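Local atomic coordinates of regulatory protein BlaR1 (Bacillus licheniformis, PDB entry 1NRF), a protein that probably senses beta-lactam antibiotics at the cell surface by becoming acylated in this extracellular C-terminal domain, then passes the signal across the membrane. Residues 34-38 against 49-55; 165-169 against 225-229; 66-70 against 111-116; 71-75 against 175-180. All blocks are in the same frame, centred on the assembly; numbering follows the deposited sequence.

Interaction 1 (34-38 against 49-55)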
# COMPACT_ATOMS: atom_id res chain seq x y z
N SER A 34 -17.59 0.06 -5.41
CA SER A 34 -17.90 -0.99 -4.46
C SER A 34 -16.54 -1.49 -3.98
O SER A 34 -15.56 -1.40 -4.71
CB SER A 34 -18.71 -2.13 -5.12
OG SER A 34 -17.90 -2.99 -5.90
N GLY A 35 -16.48 -1.99 -2.76
CA GLY A 35 -15.22 -2.47 -2.24
C GLY A 35 -15.27 -2.80 -0.77
O GLY A 35 -16.33 -3.14 -0.23
N GLY A 36 -14.13 -2.70 -0.10
CA GLY A 36 -14.09 -3.02 1.30
C GLY A 36 -13.27 -2.07 2.13
O GLY A 36 -12.54 -1.22 1.60
N PHE A 37 -13.39 -2.22 3.44
CA PHE A 37 -12.68 -1.38 4.38
C PHE A 37 -12.28 -2.19 5.62
O PHE A 37 -13.12 -2.80 6.28
CB PHE A 37 -13.58 -0.22 4.80
CG PHE A 37 -13.01 0.63 5.89
CD1 PHE A 37 -12.01 1.55 5.62
CD2 PHE A 37 -13.50 0.52 7.19
CE1 PHE A 37 -11.50 2.37 6.64
CE2 PHE A 37 -13.00 1.32 8.21
CZ PHE A 37 -12.00 2.25 7.94
N VAL A 38 -10.98 -2.19 5.90
CA VAL A 38 -10.47 -2.87 7.07
C VAL A 38 -9.70 -1.86 7.92
O VAL A 38 -8.80 -1.18 7.43
CB VAL A 38 -9.49 -4.01 6.72
CG1 VAL A 38 -9.05 -4.71 7.99
CG2 VAL A 38 -10.14 -5.00 5.77
N ILE A 49 -14.56 -3.77 10.08
CA ILE A 49 -14.57 -3.95 8.65
C ILE A 49 -15.92 -3.93 7.96
O ILE A 49 -16.91 -4.44 8.47
CB ILE A 49 -13.85 -5.25 8.23
CG1 ILE A 49 -14.42 -6.44 8.99
CG2 ILE A 49 -12.36 -5.11 8.47
CD1 ILE A 49 -13.69 -7.74 8.67
N TYR A 50 -15.91 -3.32 6.78
CA TYR A 50 -17.08 -3.21 5.94
C TYR A 50 -16.87 -4.14 4.74
O TYR A 50 -15.80 -4.12 4.11
CB TYR A 50 -17.26 -1.76 5.46
CG TYR A 50 -18.18 -1.64 4.27
CD1 TYR A 50 -17.71 -1.16 3.05
CD2 TYR A 50 -19.50 -2.08 4.35
CE1 TYR A 50 -18.52 -1.13 1.93
CE2 TYR A 50 -20.33 -2.06 3.23
CZ TYR A 50 -19.83 -1.58 2.02
OH TYR A 50 -20.63 -1.58 0.90
N ASN A 51 -17.89 -4.95 4.45
CA ASN A 51 -17.88 -5.91 3.35
C ASN A 51 -16.81 -6.98 3.55
O ASN A 51 -15.73 -6.91 2.96
CB ASN A 51 -17.63 -5.18 2.03
CG ASN A 51 -17.95 -6.02 0.82
OD1 ASN A 51 -18.02 -7.25 0.90
ND2 ASN A 51 -18.14 -5.37 -0.32
N ARG A 52 -17.12 -7.97 4.39
CA ARG A 52 -16.18 -9.04 4.70
C ARG A 52 -15.64 -9.79 3.49
O ARG A 52 -14.47 -10.20 3.47
CB ARG A 52 -16.82 -10.04 5.67
CG ARG A 52 -15.79 -10.96 6.33
CD ARG A 52 -16.39 -11.97 7.30
NE ARG A 52 -15.33 -12.72 7.99
CZ ARG A 52 -14.46 -13.53 7.39
NH1 ARG A 52 -14.51 -13.71 6.08
NH2 ARG A 52 -13.53 -14.15 8.10
N LYS A 53 -16.49 -9.97 2.48
CA LYS A 53 -16.09 -10.70 1.28
C LYS A 53 -14.92 -10.01 0.57
O LYS A 53 -13.89 -10.64 0.31
CB LYS A 53 -17.30 -10.82 0.34
CG LYS A 53 -17.12 -11.80 -0.82
CD LYS A 53 -18.42 -11.95 -1.60
CE LYS A 53 -18.27 -12.95 -2.74
NZ LYS A 53 -17.21 -12.54 -3.70
N GLU A 54 -15.07 -8.73 0.27
CA GLU A 54 -14.02 -7.96 -0.39
C GLU A 54 -12.76 -7.88 0.48
O GLU A 54 -11.64 -8.02 -0.01
CB GLU A 54 -14.51 -6.54 -0.69
CG GLU A 54 -15.42 -6.41 -1.92
CD GLU A 54 -14.72 -5.85 -3.17
OE1 GLU A 54 -15.40 -5.63 -4.19
OE2 GLU A 54 -13.48 -5.62 -3.13
N SER A 55 -12.98 -7.66 1.77
CA SER A 55 -11.89 -7.53 2.73
C SER A 55 -11.04 -8.79 2.88
O SER A 55 -9.94 -8.73 3.43
CB SER A 55 -12.47 -7.15 4.09
OG SER A 55 -13.39 -6.08 3.96
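Phe37 and Tyr50 form a hydrogen-bonded pair in the antiparallel beta hairpin of strands 33-41 and 46-50. Tyr50 N donates to Phe37 O at 2.9 Å, and Phe37 N donates back to Tyr50 O at 3.1 Å.

The next pair, Val38 with Ile49, is non-hydrogen-bonded and tightly packed. Both side chains project from the same face of the sheet and run alongside each other. Ile49 CG2 is 3.2 Å from Val38 CA and 3.4 Å from Val38 CG1. Chi1 of 53° tucks Ile49 CG1 between backbone N and carbonyl carbon, which turns CG2 toward Val38. Val38 CG2 also meets Ser55 CB at 3.6 Å. On this side of the sheet Val38 continues onto Leu159 and Val162 of helix 158-170. Phe37 and Tyr50 share the other face, where Phe37 packs on Ile250 and Leu251 of helix 239-253. The Tyr50 hydroxyl bonds to Ser25 OG.

The far end, toward exposed Ser34, is looser. Here strand 46-50 ends and Asn51 N-caps helix 52-56. Its OD1 takes a weak capping bond from Glu54 N. Glu54 bends at chi2 and lays its carboxylate beside Gly35, with Glu54 CD 3.5 Å from Gly35 CA. Glu54 OE2 bonds weakly to His231 ND1. Gly36 has no side chain to hold this turn off. Asn51 ND2 makes a weak, bent bond of 2.9 Å to Gly35 O, 129° at the hydrogen.

Interaction 2 (165-169 against 225-229)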
# COMPACT_ATOMS: atom_id res chain seq x y z
N LEU A 165 1.16 -4.68 7.19
CA LEU A 165 1.55 -3.29 7.38
C LEU A 165 1.95 -3.09 8.86
O LEU A 165 2.86 -2.31 9.15
CB LEU A 165 0.42 -2.33 7.03
CG LEU A 165 0.41 -1.69 5.63
CD1 LEU A 165 -0.92 -0.99 5.38
CD2 LEU A 165 1.55 -0.70 5.52
N LYS A 166 1.27 -3.79 9.77
CA LYS A 166 1.57 -3.70 11.20
C LYS A 166 2.91 -4.38 11.49
O LYS A 166 3.72 -3.88 12.28
CB LYS A 166 0.48 -4.36 12.05
CG LYS A 166 0.77 -4.32 13.55
CD LYS A 166 -0.29 -5.02 14.37
CE LYS A 166 0.12 -5.15 15.84
NZ LYS A 166 0.16 -3.87 16.59
N LYS A 167 3.14 -5.52 10.84
CA LYS A 167 4.42 -6.23 11.00
C LYS A 167 5.57 -5.34 10.53
O LYS A 167 6.68 -5.40 11.06
CB LYS A 167 4.42 -7.53 10.19
CG LYS A 167 3.66 -8.66 10.85
CD LYS A 167 4.19 -9.98 10.38
CE LYS A 167 3.45 -11.12 11.04
NZ LYS A 167 2.01 -11.10 10.68
N PHE A 168 5.30 -4.52 9.51
CA PHE A 168 6.30 -3.60 8.98
C PHE A 168 6.54 -2.46 9.97
O PHE A 168 7.69 -2.15 10.31
CB PHE A 168 5.82 -3.03 7.64
CG PHE A 168 6.43 -1.70 7.32
CD1 PHE A 168 5.72 -0.52 7.54
CD2 PHE A 168 7.73 -1.61 6.82
CE1 PHE A 168 6.29 0.71 7.28
CE2 PHE A 168 8.30 -0.38 6.56
CZ PHE A 168 7.58 0.78 6.79
N TYR A 169 5.45 -1.86 10.41
CA TYR A 169 5.48 -0.76 11.36
C TYR A 169 6.20 -1.16 12.64
O TYR A 169 7.08 -0.44 13.10
CB TYR A 169 4.05 -0.33 11.68
CG TYR A 169 3.94 0.86 12.60
CD1 TYR A 169 4.06 2.16 12.09
CD2 TYR A 169 3.77 0.70 13.97
CE1 TYR A 169 4.00 3.26 12.94
CE2 TYR A 169 3.71 1.80 14.83
CZ TYR A 169 3.82 3.08 14.30
OH TYR A 169 3.77 4.17 15.14
N THR A 225 -2.23 3.47 17.33
CA THR A 225 -1.90 3.37 15.91
C THR A 225 -3.00 2.60 15.21
O THR A 225 -3.37 1.50 15.62
CB THR A 225 -0.57 2.65 15.68
OG1 THR A 225 0.44 3.25 16.50
CG2 THR A 225 -0.13 2.78 14.23
N PHE A 226 -3.53 3.20 14.15
CA PHE A 226 -4.61 2.58 13.40
C PHE A 226 -4.11 2.15 12.04
O PHE A 226 -3.54 2.95 11.31
CB PHE A 226 -5.77 3.58 13.23
CG PHE A 226 -6.43 3.97 14.52
CD1 PHE A 226 -7.54 3.27 14.98
CD2 PHE A 226 -5.91 5.01 15.29
CE1 PHE A 226 -8.13 3.59 16.21
CE2 PHE A 226 -6.48 5.35 16.52
CZ PHE A 226 -7.60 4.64 16.98
N PHE A 227 -4.34 0.88 11.70
CA PHE A 227 -3.93 0.36 10.40
C PHE A 227 -5.18 0.17 9.56
O PHE A 227 -6.17 -0.37 10.04
CB PHE A 227 -3.19 -0.98 10.57
CG PHE A 227 -1.89 -0.87 11.31
CD1 PHE A 227 -1.85 -0.99 12.70
CD2 PHE A 227 -0.71 -0.61 10.62
CE1 PHE A 227 -0.65 -0.86 13.38
CE2 PHE A 227 0.49 -0.47 11.30
CZ PHE A 227 0.52 -0.60 12.69
N PHE A 228 -5.13 0.62 8.31
CA PHE A 228 -6.30 0.52 7.44
C PHE A 228 -5.97 0.15 5.99
O PHE A 228 -4.87 0.35 5.50
CB PHE A 228 -7.06 1.85 7.44
CG PHE A 228 -6.24 2.99 6.93
CD1 PHE A 228 -5.42 3.71 7.79
CD2 PHE A 228 -6.21 3.30 5.57
CE1 PHE A 228 -4.59 4.73 7.31
CE2 PHE A 228 -5.38 4.31 5.08
CZ PHE A 228 -4.57 5.02 5.95
N ALA A 229 -6.97 -0.39 5.31
CA ALA A 229 -6.83 -0.77 3.92
C ALA A 229 -8.21 -0.73 3.28
O ALA A 229 -9.18 -1.27 3.82
CB ALA A 229 -6.23 -2.18 3.82
O HOH W 1 1.76 5.84 17.05
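Thr225 meets Tyr169 at the start of strand 225-234. Its methyl CG2 sits over one face of the tyrosine ring, offset toward the rim and 4.2 Å from the centroid. Their hydroxyls are too far apart to bond directly, but one water links them, 3.0 Å from Thr225 OG1 and 3.2 Å from Tyr169 OH. The tyrosine hydroxyl also bonds to Glu220 OE1.

Phe226 turns to the other side of the sheet and packs on Ile256. Phe227 then carries most of the contact. With CG anti to the carbonyl carbon (chi1 -65°), its ring reaches both Lys166 and Tyr169. Lys166 CB stands over the ring centre in a CH-pi contact, 3.8 Å from the centroid. Lys166 CG covers the same ring at CE1, while its amine leads away to a weak, long ion pair with Asp170. Tyr169 CB lies in the plane of the phenylalanine ring, at its edge, 3.6 Å from Phe227 CE2. This ring turns its edge to the tyrosine face, an offset edge-to-face pair with planes at 79°. Leu165 CB touches Phe227 CD2 at 4.1 Å.

Phe228 points away from the helix; its carbonyl oxygen lies near Leu165 CD1. Helix 158-170 thus lies on one face of the central sheet, its segment 142° from the strand direction. Such helix-on-sheet packing belongs to the beta-lactamase and penicillin-binding protein transpeptidase fold.

Interaction 3 (66-70 against 111-116)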
# COMPACT_ATOMS: atom_id res chain seq x y z
N LYS A 66 4.87 -1.08 -3.59
CA LYS A 66 6.10 -0.29 -3.64
C LYS A 66 6.75 -0.09 -2.26
O LYS A 66 7.97 0.08 -2.14
CB LYS A 66 5.82 1.07 -4.27
CG LYS A 66 5.67 1.07 -5.79
CD LYS A 66 5.31 2.48 -6.25
CE LYS A 66 5.34 2.63 -7.76
NZ LYS A 66 4.37 1.75 -8.43
N VAL A 67 5.94 -0.11 -1.21
CA VAL A 67 6.43 0.04 0.16
C VAL A 67 7.41 -1.09 0.48
O VAL A 67 8.49 -0.86 1.03
CB VAL A 67 5.25 0.01 1.18
CG1 VAL A 67 5.79 0.02 2.60
CG2 VAL A 67 4.33 1.21 0.96
N PHE A 68 7.03 -2.31 0.13
CA PHE A 68 7.88 -3.46 0.40
C PHE A 68 8.97 -3.59 -0.64
O PHE A 68 10.04 -4.13 -0.36
CB PHE A 68 7.04 -4.73 0.49
CG PHE A 68 6.10 -4.75 1.67
CD1 PHE A 68 4.86 -4.11 1.60
CD2 PHE A 68 6.48 -5.34 2.86
CE1 PHE A 68 4.02 -4.06 2.71
CE2 PHE A 68 5.64 -5.30 3.97
CZ PHE A 68 4.40 -4.66 3.89
N SER A 69 8.70 -3.11 -1.84
CA SER A 69 9.69 -3.15 -2.90
C SER A 69 10.85 -2.26 -2.44
O SER A 69 12.02 -2.63 -2.55
CB SER A 69 9.11 -2.58 -4.20
OG SER A 69 10.12 -2.43 -5.19
N ALA A 70 10.50 -1.10 -1.90
CA ALA A 70 11.48 -0.13 -1.41
C ALA A 70 12.29 -0.68 -0.23
O ALA A 70 13.48 -0.43 -0.12
CB ALA A 70 10.77 1.15 -1.00
N SER A 111 4.35 7.45 -7.60
CA SER A 111 4.15 6.08 -8.06
C SER A 111 4.86 5.91 -9.40
O SER A 111 4.35 5.28 -10.32
CB SER A 111 2.65 5.78 -8.25
OG SER A 111 1.98 5.72 -7.00
N THR A 112 6.05 6.51 -9.50
CA THR A 112 6.84 6.41 -10.72
C THR A 112 7.25 4.95 -10.78
O THR A 112 8.24 4.55 -10.17
CB THR A 112 8.08 7.30 -10.66
OG1 THR A 112 7.66 8.68 -10.60
CG2 THR A 112 8.95 7.10 -11.90
N THR A 113 6.46 4.18 -11.50
CA THR A 113 6.67 2.75 -11.64
C THR A 113 8.03 2.31 -12.13
O THR A 113 8.61 1.39 -11.56
CB THR A 113 5.59 2.14 -12.55
OG1 THR A 113 4.30 2.36 -11.96
CG2 THR A 113 5.80 0.65 -12.73
N TRP A 114 8.56 2.97 -13.16
CA TRP A 114 9.86 2.57 -13.70
C TRP A 114 10.98 2.56 -12.66
O TRP A 114 11.89 1.74 -12.73
CB TRP A 114 10.28 3.44 -14.90
CG TRP A 114 10.57 4.90 -14.64
CD1 TRP A 114 9.76 5.96 -14.94
CD2 TRP A 114 11.78 5.46 -14.11
NE1 TRP A 114 10.40 7.14 -14.65
CE2 TRP A 114 11.64 6.86 -14.14
CE3 TRP A 114 12.98 4.91 -13.62
CZ2 TRP A 114 12.65 7.73 -13.70
CZ3 TRP A 114 13.98 5.78 -13.18
CH2 TRP A 114 13.81 7.17 -13.23
N TYR A 115 10.88 3.44 -11.67
CA TYR A 115 11.90 3.53 -10.62
C TYR A 115 12.02 2.24 -9.81
O TYR A 115 13.12 1.72 -9.61
CB TYR A 115 11.57 4.69 -9.68
CG TYR A 115 12.57 4.88 -8.56
CD1 TYR A 115 12.57 4.03 -7.45
CD2 TYR A 115 13.52 5.89 -8.61
CE1 TYR A 115 13.50 4.20 -6.43
CE2 TYR A 115 14.45 6.07 -7.61
CZ TYR A 115 14.44 5.22 -6.52
OH TYR A 115 15.36 5.39 -5.52
N PHE A 116 10.89 1.73 -9.33
CA PHE A 116 10.89 0.51 -8.54
C PHE A 116 11.11 -0.71 -9.42
O PHE A 116 11.69 -1.70 -8.98
CB PHE A 116 9.58 0.39 -7.74
CG PHE A 116 9.38 1.52 -6.76
CD1 PHE A 116 8.82 2.73 -7.18
CD2 PHE A 116 9.84 1.41 -5.45
CE1 PHE A 116 8.74 3.82 -6.30
CE2 PHE A 116 9.76 2.49 -4.57
CZ PHE A 116 9.22 3.70 -4.99
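Lys66 lays its aliphatic chain over the ring of Phe116, and CH-pi and apolar contacts carry this meeting of two helices. Lys66 CG is 3.9 Å from the ring centroid, 17° off the normal, and offset toward the rim. CD follows over the same face, and Lys66 CE comes to 3.5 Å from Phe116 CD1. The lysine chain is extended as far as CE and bends only at its last torsion, chi4 61°. Tyr115 covers the opposite face of the Phe116 ring with CD1. Ala70 CB is at the ring edge, in plane, 3.9 Å from Phe116 CE2. Ser69 OG also sits near the plane, 3.8 Å from Phe116 CB.

The polar groups find their bonds mostly outside the pair of segments. Ser69 OG bonds to Asp120 OD1. Lys66 NZ bonds to Ser63 OG, and Thr113 OG1 is merely close to that amine, at 3.6 Å. Ser111 OG bonds to Lys200 NZ.

The backbone supplies a further contact. Ser111, with positive phi, is the C-prime residue of a Schellman motif that ends helix 104-110. This turn brings Ser111 CA to 3.7 Å from Lys66 CE.

Ser63, by similarity the residue that forms the acyl-ester, and Lys66 fit the SxxK motif at the start of a helix. Lys200 fits the K(T/S)G-type motif. Ser111 touches Lys66 and bonds to Lys200, and the cluster is consistent with the active site of the penicillin-recognising enzymes.

Interaction 4 (71-75 against 175-180)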
# COMPACT_ATOMS: atom_id res chain seq x y z
N LEU A 71 11.63 -1.44 0.63
CA LEU A 71 12.28 -2.02 1.80
C LEU A 71 13.33 -3.06 1.42
O LEU A 71 14.40 -3.13 2.02
CB LEU A 71 11.22 -2.65 2.71
CG LEU A 71 11.70 -3.23 4.05
CD1 LEU A 71 12.39 -2.17 4.90
CD2 LEU A 71 10.48 -3.78 4.77
N LEU A 72 13.02 -3.88 0.42
CA LEU A 72 13.96 -4.89 -0.03
C LEU A 72 15.16 -4.19 -0.66
O LEU A 72 16.30 -4.56 -0.40
CB LEU A 72 13.31 -5.83 -1.05
CG LEU A 72 14.26 -6.84 -1.71
CD1 LEU A 72 14.80 -7.81 -0.67
CD2 LEU A 72 13.54 -7.59 -2.81
N ALA A 73 14.89 -3.16 -1.47
CA ALA A 73 15.94 -2.41 -2.14
C ALA A 73 16.95 -1.83 -1.15
O ALA A 73 18.16 -1.86 -1.38
CB ALA A 73 15.34 -1.31 -2.99
N LEU A 74 16.44 -1.27 -0.05
CA LEU A 74 17.30 -0.69 0.97
C LEU A 74 18.10 -1.79 1.68
O LEU A 74 19.32 -1.68 1.85
CB LEU A 74 16.45 0.07 1.99
CG LEU A 74 15.77 1.34 1.48
CD1 LEU A 74 14.79 1.87 2.52
CD2 LEU A 74 16.85 2.39 1.15
N GLU A 75 17.41 -2.84 2.10
CA GLU A 75 18.02 -3.96 2.79
C GLU A 75 19.13 -4.63 1.99
O GLU A 75 20.03 -5.24 2.57
CB GLU A 75 16.95 -5.00 3.13
CG GLU A 75 16.23 -4.72 4.44
CD GLU A 75 17.12 -4.95 5.63
OE1 GLU A 75 17.73 -6.04 5.71
OE2 GLU A 75 17.22 -4.04 6.49
N PHE A 175 14.14 -5.99 10.29
CA PHE A 175 14.99 -5.42 9.25
C PHE A 175 15.78 -4.31 9.93
O PHE A 175 15.44 -3.90 11.03
CB PHE A 175 14.14 -4.84 8.12
CG PHE A 175 13.51 -5.88 7.23
CD1 PHE A 175 14.30 -6.83 6.59
CD2 PHE A 175 12.13 -5.90 7.02
CE1 PHE A 175 13.73 -7.80 5.76
CE2 PHE A 175 11.55 -6.85 6.21
CZ PHE A 175 12.35 -7.81 5.57
N LYS A 176 16.84 -3.82 9.29
CA LYS A 176 17.62 -2.75 9.89
C LYS A 176 16.66 -1.61 10.25
O LYS A 176 15.88 -1.14 9.41
CB LYS A 176 18.72 -2.28 8.93
CG LYS A 176 19.84 -3.32 8.72
CD LYS A 176 20.92 -2.83 7.74
CE LYS A 176 20.40 -2.76 6.30
NZ LYS A 176 21.38 -2.15 5.34
N GLN A 177 16.70 -1.20 11.52
CA GLN A 177 15.85 -0.13 12.03
C GLN A 177 15.86 1.08 11.10
O GLN A 177 14.83 1.73 10.89
CB GLN A 177 16.33 0.25 13.42
CG GLN A 177 15.75 1.54 13.96
CD GLN A 177 16.66 2.19 14.99
OE1 GLN A 177 16.82 1.68 16.10
NE2 GLN A 177 17.28 3.31 14.61
N SER A 178 17.03 1.37 10.54
CA SER A 178 17.21 2.50 9.63
C SER A 178 16.36 2.46 8.36
O SER A 178 15.82 3.48 7.93
CB SER A 178 18.69 2.61 9.24
OG SER A 178 18.90 3.63 8.28
N ASN A 179 16.25 1.29 7.74
CA ASN A 179 15.48 1.17 6.52
C ASN A 179 13.97 1.30 6.75
O ASN A 179 13.26 1.87 5.92
CB ASN A 179 15.81 -0.15 5.83
CG ASN A 179 17.29 -0.28 5.52
OD1 ASN A 179 17.94 0.70 5.17
ND2 ASN A 179 17.83 -1.48 5.65
N ILE A 180 13.49 0.76 7.87
CA ILE A 180 12.08 0.84 8.23
C ILE A 180 11.71 2.33 8.28
O ILE A 180 10.72 2.76 7.69
CB ILE A 180 11.81 0.24 9.64
CG1 ILE A 180 12.17 -1.25 9.67
CG2 ILE A 180 10.35 0.47 10.03
CD1 ILE A 180 11.30 -2.12 8.79
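Glu75 folds back to hold Lys176 and Asn179 at the start of helix 177-187 through a single oxygen. The side chain bends at chi2, -70°, which swings the carboxylate toward Phe175 and Lys176. Glu75 OE2 then accepts two bonds of 2.8 Å, one from Lys176 N and one from Asn179 ND2. The donors come from opposite faces of the carboxylate plane. Lys176 N is on the syn side but well out of plane. Asn179 ND2 comes from above. The oxygen lies in the Asn179 amide plane, yet amide and carboxylate are turned 76° apart. The Asn179 amide faces helix 66-76. Its side chain runs antiparallel alongside that of Leu74, with Asn179 OD1 3.6 Å from Leu74 CB.

Phe175 leans between two neighbours. Phe175 CD1 is 3.5 Å from Glu75 CD, and Phe175 CD2 is 3.5 Å from Leu71 CD2. Leu71 sends its other methyl, CD1, to Ile180 CD1 at 4.0 Å. Tyr131 of helix 125-134 touches both Leu71 and Phe175.

Lys176 bends at chi3, which curls its chain round the carboxylate, with Lys176 CE 3.4 Å from Glu75 OE2. Lys176 NZ stays 4.7 Å from Glu75 OE2, too far for a salt bridge. Lys176 is the N-cap residue of helix 177-187. A carboxylate held by two N-H groups, beside a helix N-terminus and near an opposite charge, is probably stabilised in its ionised form.

How the interactions relate
All four contacts lie in one sensor domain. Interactions 1 and 2 share the sheet. Strands 33-41 and 225-234 are neighbours there, and Val38 N probably bonds to Ala229 O. Interactions 3 and 4 follow each other on helix 66-76, with centres about 14 Å apart. Interaction 2 touches interaction 4 where Phe168 packs on Leu71 and Ile180. Interactions 1 and 4 are farthest apart, about 31 Å between centres. Along the chain interaction 1 closes first. Interactions 3 and 4 interleave, and interaction 2 crosses 4. The all-helical part, which carries Lys66 beside the likely acylation site, is thus tied to the sheet through helices 158-170 and 177-187.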